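Local coordinates for nucleoside permease NupG (Escherichia coli K-12, PDB 7DLA), which imports purine and pyrimidine nucleosides across the bacterial inner membrane by proton-driven symport, at residues A[75-86]-A[98-109]; A[281-292]-A[394-402]. The protein carries 1 engineered substitution. All coordinates share one frame; numbering follows the deposited sequence.

Contact 1: residues A[75-86]-A[98-109]; sequences CHTIGAITLFMA and VILINSFAYMPT
The imidazole of His76 has Thr109 over one face and Tyr106 at its edge. This is an antiparallel pair of consecutive transmembrane helices of a major facilitator superfamily transporter, joined by a short periplasmic turn. Thr109 CG2 lies 3.8 Å from the His76 ring centroid, a CH-pi contact. Tyr106 CD2 comes in near the plane of that ring, 3.9 Å from His76 CE1. The hydroxyl of Thr109 sits over the centre of one face of the phenol ring, while Trp18 stacks on Tyr106. Thr109 OG1 stands between its backbone N and carbonyl carbon (chi1 67°). There it donates to Tyr106 O, in the carbonyl plane, and CG2 is left facing His76. The side-chain amide of Gln14 bonds His76 NE2 and Thr109 OG1, and its backbone O bonds Tyr106 OH. A glycine in place of Thr109 would probably uncover one face of His76 and leave the Gln14 amide without its hydroxyl partner. Farther along, small residues, Gly79 and Ala105 among them, allow the close approach of the axes, 8.1 Å. Gly79 backs onto Asn102, a buried amide that also packs on Thr82 and Leu83. Ala105 CB meets Ile78 CG2. Thr82 CG2 touches Ile101 CG2 at 3.8 Å, on the outer side. At the periplasmic end Val98 spreads its methyls: CG2 faces Thr82 O, and CG1 lies 3.6 Å from Ala86 CB.

Contact 2: residues A[281-292]-A[394-402]; sequences KNVMMISIVAWI and LAFAFMAMF
Helices 281-292 and 394-402 run antiparallel at 162°, their axes 9.7 Å apart, with Ile288 and Ala395 facing each other at a CA-CA distance of 5.9 Å. The side chains mesh as knobs into holes in both directions. Phe398 is one knob, set among Lys281, Met284, Met285 and Ile288. Its CG is anti to the backbone N (chi1 -173°), which sends the ring across to the other helix. Met284 CE reaches the ring edge, 3.9 Å from Phe398 CZ. Ile288 CD1 comes obliquely to the root of the ring, 3.7 Å from Phe398 CG. Met285 is the opposing knob, held by Ala395, Phe398, Met399 and Phe402. Its chain bends at CB-CG (chi2 72°), and SD lies 3.8 Å from Phe398 CD2, a Met-aromatic contact. Beyond the sulfur, Met285 CE meets Met399 CE, where the two chains cross at about a right angle. At the cytoplasmic end the aliphatic part of Lys281 slides past Phe402, with CB 3.9 Å from Phe402 CD2. Toward the other end Ile288 CG2 packs on Ala395 CB at 3.6 Å, with Ile292 CD1 beside it. The pair joins the ninth and twelfth transmembrane helices, and no hydrogen bond crosses between 281-292 and 394-402. Helix 208-222 closes one flank through Phe216, which meets Phe398, Ile288 and Leu394, while helix 305-335 touches Met284 through Phe325 and Ser328.

Overall arrangement
Contacts 1 and 2 share no helix. They lie on opposite sides of the chain's centre, with centres 36 Å apart and nearest atoms about 16 Å apart. Both are antiparallel transmembrane pairs, but contact 1 joins neighbours in sequence, whereas contact 2 brings together segments 102 residues apart in the chain. Contact 1 is mostly buried, and its chemistry is mixed: small residues permit a closer approach, and a polar cluster at one end extends to Gln14. Contact 2 is only partly buried, with Met399 on the surface. There methionine and phenylalanine fill a wider gap between the axes, and the packing is almost wholly apolar.

Contact 1: residues A[75-86]-A[98-109]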
loop_
_atom_site.group_PDB
_atom_site.type_symbol
_atom_site.label_atom_id
_atom_site.label_comp_id
_atom_site.label_asym_id
_atom_site.label_seq_id
_atom_site.Cartn_x
_atom_site.Cartn_y
_atom_site.Cartn_z
ATOM N N CYS A 75 -5.494 -11.104 -14.942
ATOM C CA CYS A 75 -4.764 -10.831 -13.713
ATOM C C CYS A 75 -5.491 -11.354 -12.490
ATOM O O CYS A 75 -4.911 -12.101 -11.701
ATOM C CB CYS A 75 -4.512 -9.339 -13.577
ATOM S SG CYS A 75 -3.023 -8.827 -14.359
ATOM N N HIS A 76 -6.742 -10.946 -12.296
ATOM C CA HIS A 76 -7.441 -11.374 -11.092
ATOM C C HIS A 76 -7.732 -12.859 -11.083
ATOM O O HIS A 76 -7.820 -13.453 -10.011
ATOM C CB HIS A 76 -8.725 -10.595 -10.933
ATOM C CG HIS A 76 -8.502 -9.183 -10.545
ATOM N ND1 HIS A 76 -7.467 -8.823 -9.721
ATOM C CD2 HIS A 76 -9.140 -8.039 -10.881
ATOM C CE1 HIS A 76 -7.496 -7.517 -9.538
ATOM N NE2 HIS A 76 -8.503 -7.018 -10.230
ATOM N N THR A 77 -7.937 -13.464 -12.243
ATOM C CA THR A 77 -7.932 -14.912 -12.296
ATOM C C THR A 77 -6.672 -15.483 -11.656
ATOM O O THR A 77 -6.749 -16.361 -10.787
ATOM C CB THR A 77 -8.036 -15.346 -13.739
ATOM O OG1 THR A 77 -9.092 -14.588 -14.349
ATOM C CG2 THR A 77 -8.253 -16.867 -13.812
ATOM N N ILE A 78 -5.502 -15.035 -12.113
ATOM C CA ILE A 78 -4.276 -15.535 -11.514
ATOM C C ILE A 78 -4.269 -15.209 -10.036
ATOM O O ILE A 78 -3.922 -16.054 -9.211
ATOM C CB ILE A 78 -3.031 -14.973 -12.217
ATOM C CG1 ILE A 78 -2.722 -15.780 -13.477
ATOM C CG2 ILE A 78 -1.846 -15.009 -11.265
ATOM C CD1 ILE A 78 -1.320 -15.522 -14.057
ATOM N N GLY A 79 -4.647 -13.981 -9.684
ATOM C CA GLY A 79 -4.727 -13.590 -8.288
ATOM C C GLY A 79 -5.531 -14.592 -7.481
ATOM O O GLY A 79 -5.124 -15.015 -6.397
ATOM N N ALA A 80 -6.675 -15.014 -8.020
ATOM C CA ALA A 80 -7.566 -15.915 -7.298
ATOM C C ALA A 80 -6.922 -17.281 -7.097
ATOM O O ALA A 80 -6.850 -17.791 -5.969
ATOM C CB ALA A 80 -8.882 -16.040 -8.058
ATOM N N ILE A 81 -6.455 -17.891 -8.191
ATOM C CA ILE A 81 -5.820 -19.208 -8.098
ATOM C C ILE A 81 -4.709 -19.189 -7.055
ATOM O O ILE A 81 -4.605 -20.100 -6.216
ATOM C CB ILE A 81 -5.294 -19.665 -9.473
ATOM C CG1 ILE A 81 -6.390 -20.346 -10.286
ATOM C CG2 ILE A 81 -4.123 -20.621 -9.306
ATOM C CD1 ILE A 81 -6.019 -20.549 -11.730
ATOM N N THR A 82 -3.875 -18.136 -7.074
ATOM C CA THR A 82 -2.727 -18.101 -6.175
ATOM C C THR A 82 -3.168 -17.914 -4.731
ATOM O O THR A 82 -2.606 -18.528 -3.821
ATOM C CB THR A 82 -1.746 -16.998 -6.576
ATOM O OG1 THR A 82 -2.391 -15.719 -6.545
ATOM C CG2 THR A 82 -1.182 -17.249 -7.974
ATOM N N LEU A 83 -4.152 -17.048 -4.493
ATOM C CA LEU A 83 -4.616 -16.799 -3.128
ATOM C C LEU A 83 -5.133 -18.096 -2.489
ATOM O O LEU A 83 -4.833 -18.413 -1.318
ATOM C CB LEU A 83 -5.686 -15.688 -3.194
ATOM C CG LEU A 83 -5.077 -14.272 -3.328
ATOM C CD1 LEU A 83 -6.006 -13.249 -3.948
ATOM C CD2 LEU A 83 -4.577 -13.745 -1.997
ATOM N N PHE A 84 -5.870 -18.881 -3.284
ATOM C CA PHE A 84 -6.288 -20.218 -2.877
ATOM C C PHE A 84 -5.069 -21.044 -2.476
ATOM O O PHE A 84 -4.970 -21.503 -1.332
ATOM C CB PHE A 84 -7.055 -20.865 -4.039
ATOM C CG PHE A 84 -7.415 -22.317 -3.838
ATOM C CD1 PHE A 84 -8.609 -22.652 -3.218
ATOM C CD2 PHE A 84 -6.587 -23.339 -4.293
ATOM C CE1 PHE A 84 -8.965 -23.968 -3.032
ATOM C CE2 PHE A 84 -6.926 -24.661 -4.104
ATOM C CZ PHE A 84 -8.119 -24.981 -3.472
ATOM N N MET A 85 -4.096 -21.195 -3.402
ATOM C CA MET A 85 -2.897 -21.983 -3.099
ATOM C C MET A 85 -2.171 -21.465 -1.868
ATOM O O MET A 85 -1.528 -22.230 -1.142
ATOM C CB MET A 85 -1.919 -21.978 -4.265
ATOM C CG MET A 85 -2.289 -22.783 -5.469
ATOM S SD MET A 85 -0.991 -22.530 -6.701
ATOM C CE MET A 85 0.094 -23.950 -6.428
ATOM N N ALA A 86 -2.225 -20.157 -1.646
ATOM C CA ALA A 86 -1.499 -19.554 -0.536
ATOM C C ALA A 86 -2.100 -19.981 0.798
ATOM O O ALA A 86 -1.369 -20.172 1.783
ATOM C CB ALA A 86 -1.487 -18.018 -0.689
ATOM N N VAL A 98 4.450 -17.719 -3.752
ATOM C CA VAL A 98 3.029 -17.666 -4.063
ATOM C C VAL A 98 2.522 -16.227 -3.992
ATOM O O VAL A 98 1.787 -15.770 -4.878
ATOM C CB VAL A 98 2.269 -18.653 -3.144
ATOM C CG1 VAL A 98 1.896 -18.075 -1.767
ATOM C CG2 VAL A 98 1.042 -19.149 -3.853
ATOM N N ILE A 99 2.977 -15.463 -2.994
ATOM C CA ILE A 99 2.605 -14.061 -2.891
ATOM C C ILE A 99 3.203 -13.269 -4.055
ATOM O O ILE A 99 2.570 -12.344 -4.583
ATOM C CB ILE A 99 3.064 -13.477 -1.541
ATOM C CG1 ILE A 99 2.347 -14.108 -0.354
ATOM C CG2 ILE A 99 2.740 -11.986 -1.500
ATOM C CD1 ILE A 99 0.892 -13.868 -0.356
ATOM N N LEU A 100 4.433 -13.603 -4.461
ATOM C CA LEU A 100 5.094 -12.890 -5.545
ATOM C C LEU A 100 4.302 -13.015 -6.835
ATOM O O LEU A 100 4.080 -12.016 -7.532
ATOM C CB LEU A 100 6.512 -13.427 -5.737
ATOM C CG LEU A 100 7.226 -12.775 -6.910
ATOM C CD1 LEU A 100 7.558 -11.335 -6.539
ATOM C CD2 LEU A 100 8.442 -13.557 -7.354
ATOM N N ILE A 101 3.876 -14.243 -7.179
ATOM C CA ILE A 101 2.998 -14.406 -8.346
ATOM C C ILE A 101 1.744 -13.555 -8.182
ATOM O O ILE A 101 1.345 -12.819 -9.102
ATOM C CB ILE A 101 2.632 -15.885 -8.577
ATOM C CG1 ILE A 101 3.880 -16.772 -8.614
ATOM C CG2 ILE A 101 1.869 -16.040 -9.886
ATOM C CD1 ILE A 101 3.607 -18.246 -8.942
ATOM N N ASN A 102 1.100 -13.648 -7.002
ATOM C CA ASN A 102 -0.156 -12.927 -6.800
ATOM C C ASN A 102 0.033 -11.439 -7.029
ATOM O O ASN A 102 -0.805 -10.799 -7.666
ATOM C CB ASN A 102 -0.712 -13.179 -5.396
ATOM C CG ASN A 102 -2.090 -12.538 -5.167
ATOM O OD1 ASN A 102 -3.109 -12.993 -5.707
ATOM N ND2 ASN A 102 -2.122 -11.483 -4.350
ATOM N N SER A 103 1.144 -10.874 -6.540
ATOM C CA SER A 103 1.401 -9.446 -6.725
ATOM C C SER A 103 1.737 -9.130 -8.165
ATOM O O SER A 103 1.287 -8.119 -8.698
ATOM C CB SER A 103 2.539 -8.964 -5.832
ATOM O OG SER A 103 2.242 -9.142 -4.471
ATOM N N PHE A 104 2.552 -9.963 -8.803
ATOM C CA PHE A 104 2.856 -9.747 -10.210
ATOM C C PHE A 104 1.574 -9.632 -11.007
ATOM O O PHE A 104 1.498 -8.851 -11.956
ATOM C CB PHE A 104 3.710 -10.898 -10.729
ATOM C CG PHE A 104 5.158 -10.551 -10.899
ATOM C CD1 PHE A 104 5.980 -10.365 -9.785
ATOM C CD2 PHE A 104 5.710 -10.417 -12.152
ATOM C CE1 PHE A 104 7.325 -10.043 -9.928
ATOM C CE2 PHE A 104 7.061 -10.090 -12.300
ATOM C CZ PHE A 104 7.864 -9.915 -11.182
ATOM N N ALA A 105 0.546 -10.384 -10.614
ATOM C CA ALA A 105 -0.766 -10.262 -11.239
ATOM C C ALA A 105 -1.581 -9.097 -10.684
ATOM O O ALA A 105 -2.303 -8.436 -11.428
ATOM C CB ALA A 105 -1.553 -11.560 -11.069
ATOM N N TYR A 106 -1.473 -8.819 -9.395
ATOM C CA TYR A 106 -2.380 -7.876 -8.764
ATOM C C TYR A 106 -1.957 -6.432 -8.933
ATOM O O TYR A 106 -2.811 -5.570 -9.130
ATOM C CB TYR A 106 -2.518 -8.185 -7.284
ATOM C CG TYR A 106 -3.494 -7.253 -6.622
ATOM C CD1 TYR A 106 -3.093 -6.030 -6.103
ATOM C CD2 TYR A 106 -4.842 -7.536 -6.640
ATOM C CE1 TYR A 106 -4.004 -5.184 -5.523
ATOM C CE2 TYR A 106 -5.754 -6.685 -6.090
ATOM C CZ TYR A 106 -5.340 -5.522 -5.531
ATOM O OH TYR A 106 -6.303 -4.713 -4.986
ATOM N N MET A 107 -0.673 -6.148 -8.772
ATOM C CA MET A 107 -0.137 -4.796 -8.894
ATOM C C MET A 107 -0.571 -4.092 -10.175
ATOM O O MET A 107 -1.044 -2.947 -10.092
ATOM C CB MET A 107 1.388 -4.888 -8.797
ATOM C CG MET A 107 1.924 -5.084 -7.400
ATOM S SD MET A 107 0.810 -4.775 -6.020
ATOM C CE MET A 107 0.452 -3.043 -6.122
ATOM N N PRO A 108 -0.465 -4.697 -11.362
ATOM C CA PRO A 108 -0.914 -3.990 -12.568
ATOM C C PRO A 108 -2.394 -3.623 -12.557
ATOM O O PRO A 108 -2.794 -2.631 -13.190
ATOM C CB PRO A 108 -0.576 -5.002 -13.669
ATOM C CG PRO A 108 0.590 -5.756 -13.106
ATOM C CD PRO A 108 0.152 -5.988 -11.722
ATOM N N THR A 109 -3.237 -4.402 -11.866
ATOM C CA THR A 109 -4.673 -4.130 -11.913
ATOM C C THR A 109 -4.989 -2.770 -11.311
ATOM O O THR A 109 -6.004 -2.162 -11.670
ATOM C CB THR A 109 -5.492 -5.255 -11.218
ATOM O OG1 THR A 109 -5.242 -5.295 -9.809
ATOM C CG2 THR A 109 -5.142 -6.594 -11.808
#

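Contact 2: residues A[281-292]-A[394-402]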
loop_
_atom_site.group_PDB
_atom_site.type_symbol
_atom_site.label_atom_id
_atom_site.label_comp_id
_atom_site.label_asym_id
_atom_site.label_seq_id
_atom_site.Cartn_x
_atom_site.Cartn_y
_atom_site.Cartn_z
ATOM N N LYS A 281 7.083 21.837 0.450
ATOM C CA LYS A 281 8.127 21.402 1.363
ATOM C C LYS A 281 7.589 21.248 2.785
ATOM O O LYS A 281 7.879 20.249 3.447
ATOM C CB LYS A 281 9.276 22.406 1.292
ATOM C CG LYS A 281 10.084 22.329 -0.002
ATOM C CD LYS A 281 11.275 23.292 0.011
ATOM C CE LYS A 281 12.058 23.214 -1.295
ATOM N NZ LYS A 281 13.451 23.626 -1.105
ATOM N N ASN A 282 6.781 22.215 3.257
ATOM C CA ASN A 282 6.142 22.107 4.572
ATOM C C ASN A 282 5.206 20.919 4.670
ATOM O O ASN A 282 5.156 20.253 5.715
ATOM C CB ASN A 282 5.377 23.378 4.947
ATOM C CG ASN A 282 6.290 24.539 5.264
ATOM O OD1 ASN A 282 7.459 24.341 5.622
ATOM N ND2 ASN A 282 5.779 25.757 5.119
ATOM N N VAL A 283 4.439 20.629 3.619
ATOM C CA VAL A 283 3.538 19.490 3.767
ATOM C C VAL A 283 4.336 18.188 3.860
ATOM O O VAL A 283 4.047 17.321 4.704
ATOM C CB VAL A 283 2.498 19.486 2.636
ATOM C CG1 VAL A 283 2.041 18.085 2.334
ATOM C CG2 VAL A 283 1.315 20.367 3.044
ATOM N N MET A 284 5.387 18.062 3.040
ATOM C CA MET A 284 6.290 16.914 3.148
ATOM C C MET A 284 6.942 16.830 4.532
ATOM O O MET A 284 7.156 15.729 5.072
ATOM C CB MET A 284 7.353 16.987 2.048
ATOM C CG MET A 284 7.093 16.077 0.829
ATOM S SD MET A 284 8.464 16.052 -0.373
ATOM C CE MET A 284 8.691 17.821 -0.602
ATOM N N MET A 285 7.254 17.976 5.131
ATOM C CA MET A 285 7.799 17.962 6.479
ATOM C C MET A 285 6.767 17.478 7.484
ATOM O O MET A 285 7.117 16.778 8.440
ATOM C CB MET A 285 8.287 19.351 6.872
ATOM C CG MET A 285 9.138 19.415 8.152
ATOM S SD MET A 285 10.814 18.726 7.976
ATOM C CE MET A 285 11.140 18.147 9.639
ATOM N N ILE A 286 5.498 17.865 7.308
ATOM C CA ILE A 286 4.454 17.396 8.223
ATOM C C ILE A 286 4.357 15.879 8.145
ATOM O O ILE A 286 4.133 15.186 9.147
ATOM C CB ILE A 286 3.096 18.051 7.905
ATOM C CG1 ILE A 286 3.195 19.565 7.871
ATOM C CG2 ILE A 286 2.156 17.810 9.036
ATOM C CD1 ILE A 286 1.949 20.252 7.347
ATOM N N SER A 287 4.550 15.337 6.949
ATOM C CA SER A 287 4.563 13.886 6.813
ATOM C C SER A 287 5.719 13.275 7.598
ATOM O O SER A 287 5.539 12.336 8.388
ATOM C CB SER A 287 4.644 13.505 5.338
ATOM O OG SER A 287 5.372 12.307 5.166
ATOM N N ILE A 288 6.921 13.790 7.385
ATOM C CA ILE A 288 8.088 13.182 8.013
ATOM C C ILE A 288 8.015 13.277 9.536
ATOM O O ILE A 288 8.416 12.357 10.251
ATOM C CB ILE A 288 9.360 13.834 7.460
ATOM C CG1 ILE A 288 9.787 13.129 6.188
ATOM C CG2 ILE A 288 10.457 13.777 8.471
ATOM C CD1 ILE A 288 10.789 13.914 5.438
ATOM N N VAL A 289 7.523 14.391 10.059
ATOM C CA VAL A 289 7.386 14.509 11.507
ATOM C C VAL A 289 6.286 13.581 12.011
ATOM O O VAL A 289 6.419 12.941 13.072
ATOM C CB VAL A 289 7.136 15.984 11.887
ATOM C CG1 VAL A 289 6.610 16.126 13.318
ATOM C CG2 VAL A 289 8.414 16.756 11.713
ATOM N N ALA A 290 5.194 13.467 11.248
ATOM C CA ALA A 290 4.096 12.606 11.667
ATOM C C ALA A 290 4.543 11.150 11.806
ATOM O O ALA A 290 4.064 10.439 12.693
ATOM C CB ALA A 290 2.932 12.739 10.683
ATOM N N TRP A 291 5.452 10.685 10.939
ATOM C CA TRP A 291 5.939 9.312 11.088
ATOM C C TRP A 291 6.634 9.102 12.430
ATOM O O TRP A 291 6.488 8.039 13.061
ATOM C CB TRP A 291 6.877 8.924 9.946
ATOM C CG TRP A 291 6.162 8.508 8.707
ATOM C CD1 TRP A 291 6.103 9.173 7.516
ATOM C CD2 TRP A 291 5.340 7.337 8.556
ATOM N NE1 TRP A 291 5.320 8.463 6.617
ATOM C CE2 TRP A 291 4.841 7.339 7.237
ATOM C CE3 TRP A 291 4.988 6.279 9.409
ATOM C CZ2 TRP A 291 4.005 6.329 6.752
ATOM C CZ3 TRP A 291 4.152 5.269 8.922
ATOM C CH2 TRP A 291 3.672 5.303 7.608
ATOM N N ILE A 292 7.417 10.089 12.867
ATOM C CA ILE A 292 8.022 10.027 14.196
ATOM C C ILE A 292 6.940 9.778 15.226
ATOM O O ILE A 292 6.990 8.801 15.988
ATOM C CB ILE A 292 8.769 11.330 14.525
ATOM C CG1 ILE A 292 9.847 11.629 13.490
ATOM C CG2 ILE A 292 9.352 11.257 15.947
ATOM C CD1 ILE A 292 10.528 12.950 13.724
ATOM N N LEU A 394 15.704 10.765 9.226
ATOM C CA LEU A 394 15.066 11.270 8.007
ATOM C C LEU A 394 14.605 12.722 8.154
ATOM O O LEU A 394 14.748 13.523 7.223
ATOM C CB LEU A 394 13.893 10.371 7.611
ATOM C CG LEU A 394 14.257 8.992 7.059
ATOM C CD1 LEU A 394 12.994 8.325 6.566
ATOM C CD2 LEU A 394 15.338 9.029 5.957
ATOM N N ALA A 395 14.043 13.076 9.309
ATOM C CA ALA A 395 13.639 14.454 9.546
ATOM C C ALA A 395 14.827 15.379 9.454
ATOM O O ALA A 395 14.760 16.442 8.819
ATOM C CB ALA A 395 12.996 14.594 10.917
ATOM N N PHE A 396 15.917 15.002 10.124
ATOM C CA PHE A 396 17.088 15.871 10.168
ATOM C C PHE A 396 17.597 16.129 8.769
ATOM O O PHE A 396 17.747 17.279 8.352
ATOM C CB PHE A 396 18.209 15.263 11.007
ATOM C CG PHE A 396 17.997 15.400 12.464
ATOM C CD1 PHE A 396 16.918 16.122 12.954
ATOM C CD2 PHE A 396 18.884 14.843 13.347
ATOM C CE1 PHE A 396 16.717 16.264 14.305
ATOM C CE2 PHE A 396 18.698 14.987 14.676
ATOM C CZ PHE A 396 17.604 15.694 15.166
ATOM N N ALA A 397 17.847 15.052 8.026
ATOM C CA ALA A 397 18.385 15.208 6.688
ATOM C C ALA A 397 17.439 16.003 5.807
ATOM O O ALA A 397 17.881 16.741 4.917
ATOM C CB ALA A 397 18.679 13.854 6.079
ATOM N N PHE A 398 16.130 15.873 6.017
ATOM C CA PHE A 398 15.254 16.643 5.146
ATOM C C PHE A 398 15.314 18.120 5.485
ATOM O O PHE A 398 15.334 18.956 4.579
ATOM C CB PHE A 398 13.828 16.115 5.230
ATOM C CG PHE A 398 12.895 16.742 4.227
ATOM C CD1 PHE A 398 12.771 16.203 2.956
ATOM C CD2 PHE A 398 12.164 17.872 4.542
ATOM C CE1 PHE A 398 11.921 16.770 2.028
ATOM C CE2 PHE A 398 11.320 18.448 3.609
ATOM C CZ PHE A 398 11.198 17.894 2.358
ATOM N N MET A 399 15.377 18.438 6.779
ATOM C CA MET A 399 15.573 19.812 7.230
ATOM C C MET A 399 16.848 20.427 6.640
ATOM O O MET A 399 16.841 21.587 6.202
ATOM C CB MET A 399 15.595 19.809 8.749
ATOM C CG MET A 399 14.371 20.416 9.407
ATOM S SD MET A 399 14.331 19.944 11.148
ATOM C CE MET A 399 12.873 20.814 11.736
ATOM N N ALA A 400 17.944 19.660 6.613
ATOM C CA ALA A 400 19.131 20.084 5.879
ATOM C C ALA A 400 18.774 20.423 4.442
ATOM O O ALA A 400 18.986 21.553 4.005
ATOM C CB ALA A 400 20.225 19.021 5.929
ATOM N N MET A 401 18.195 19.473 3.697
ATOM C CA MET A 401 17.927 19.747 2.284
ATOM C C MET A 401 17.015 20.965 2.061
ATOM O O MET A 401 17.216 21.685 1.076
ATOM C CB MET A 401 17.325 18.544 1.555
ATOM C CG MET A 401 16.226 18.960 0.522
ATOM S SD MET A 401 15.711 17.751 -0.707
ATOM C CE MET A 401 14.455 18.686 -1.537
ATOM N N PHE A 402 16.020 21.239 2.924
ATOM C CA PHE A 402 15.028 22.256 2.559
ATOM C C PHE A 402 15.217 23.592 3.286
ATOM O O PHE A 402 14.364 24.473 3.142
ATOM C CB PHE A 402 13.588 21.760 2.782
ATOM C CG PHE A 402 12.999 22.073 4.163
ATOM C CD1 PHE A 402 13.666 21.761 5.337
ATOM C CD2 PHE A 402 11.779 22.767 4.274
ATOM C CE1 PHE A 402 13.108 22.074 6.587
ATOM C CE2 PHE A 402 11.210 23.071 5.524
ATOM C CZ PHE A 402 11.881 22.730 6.675
#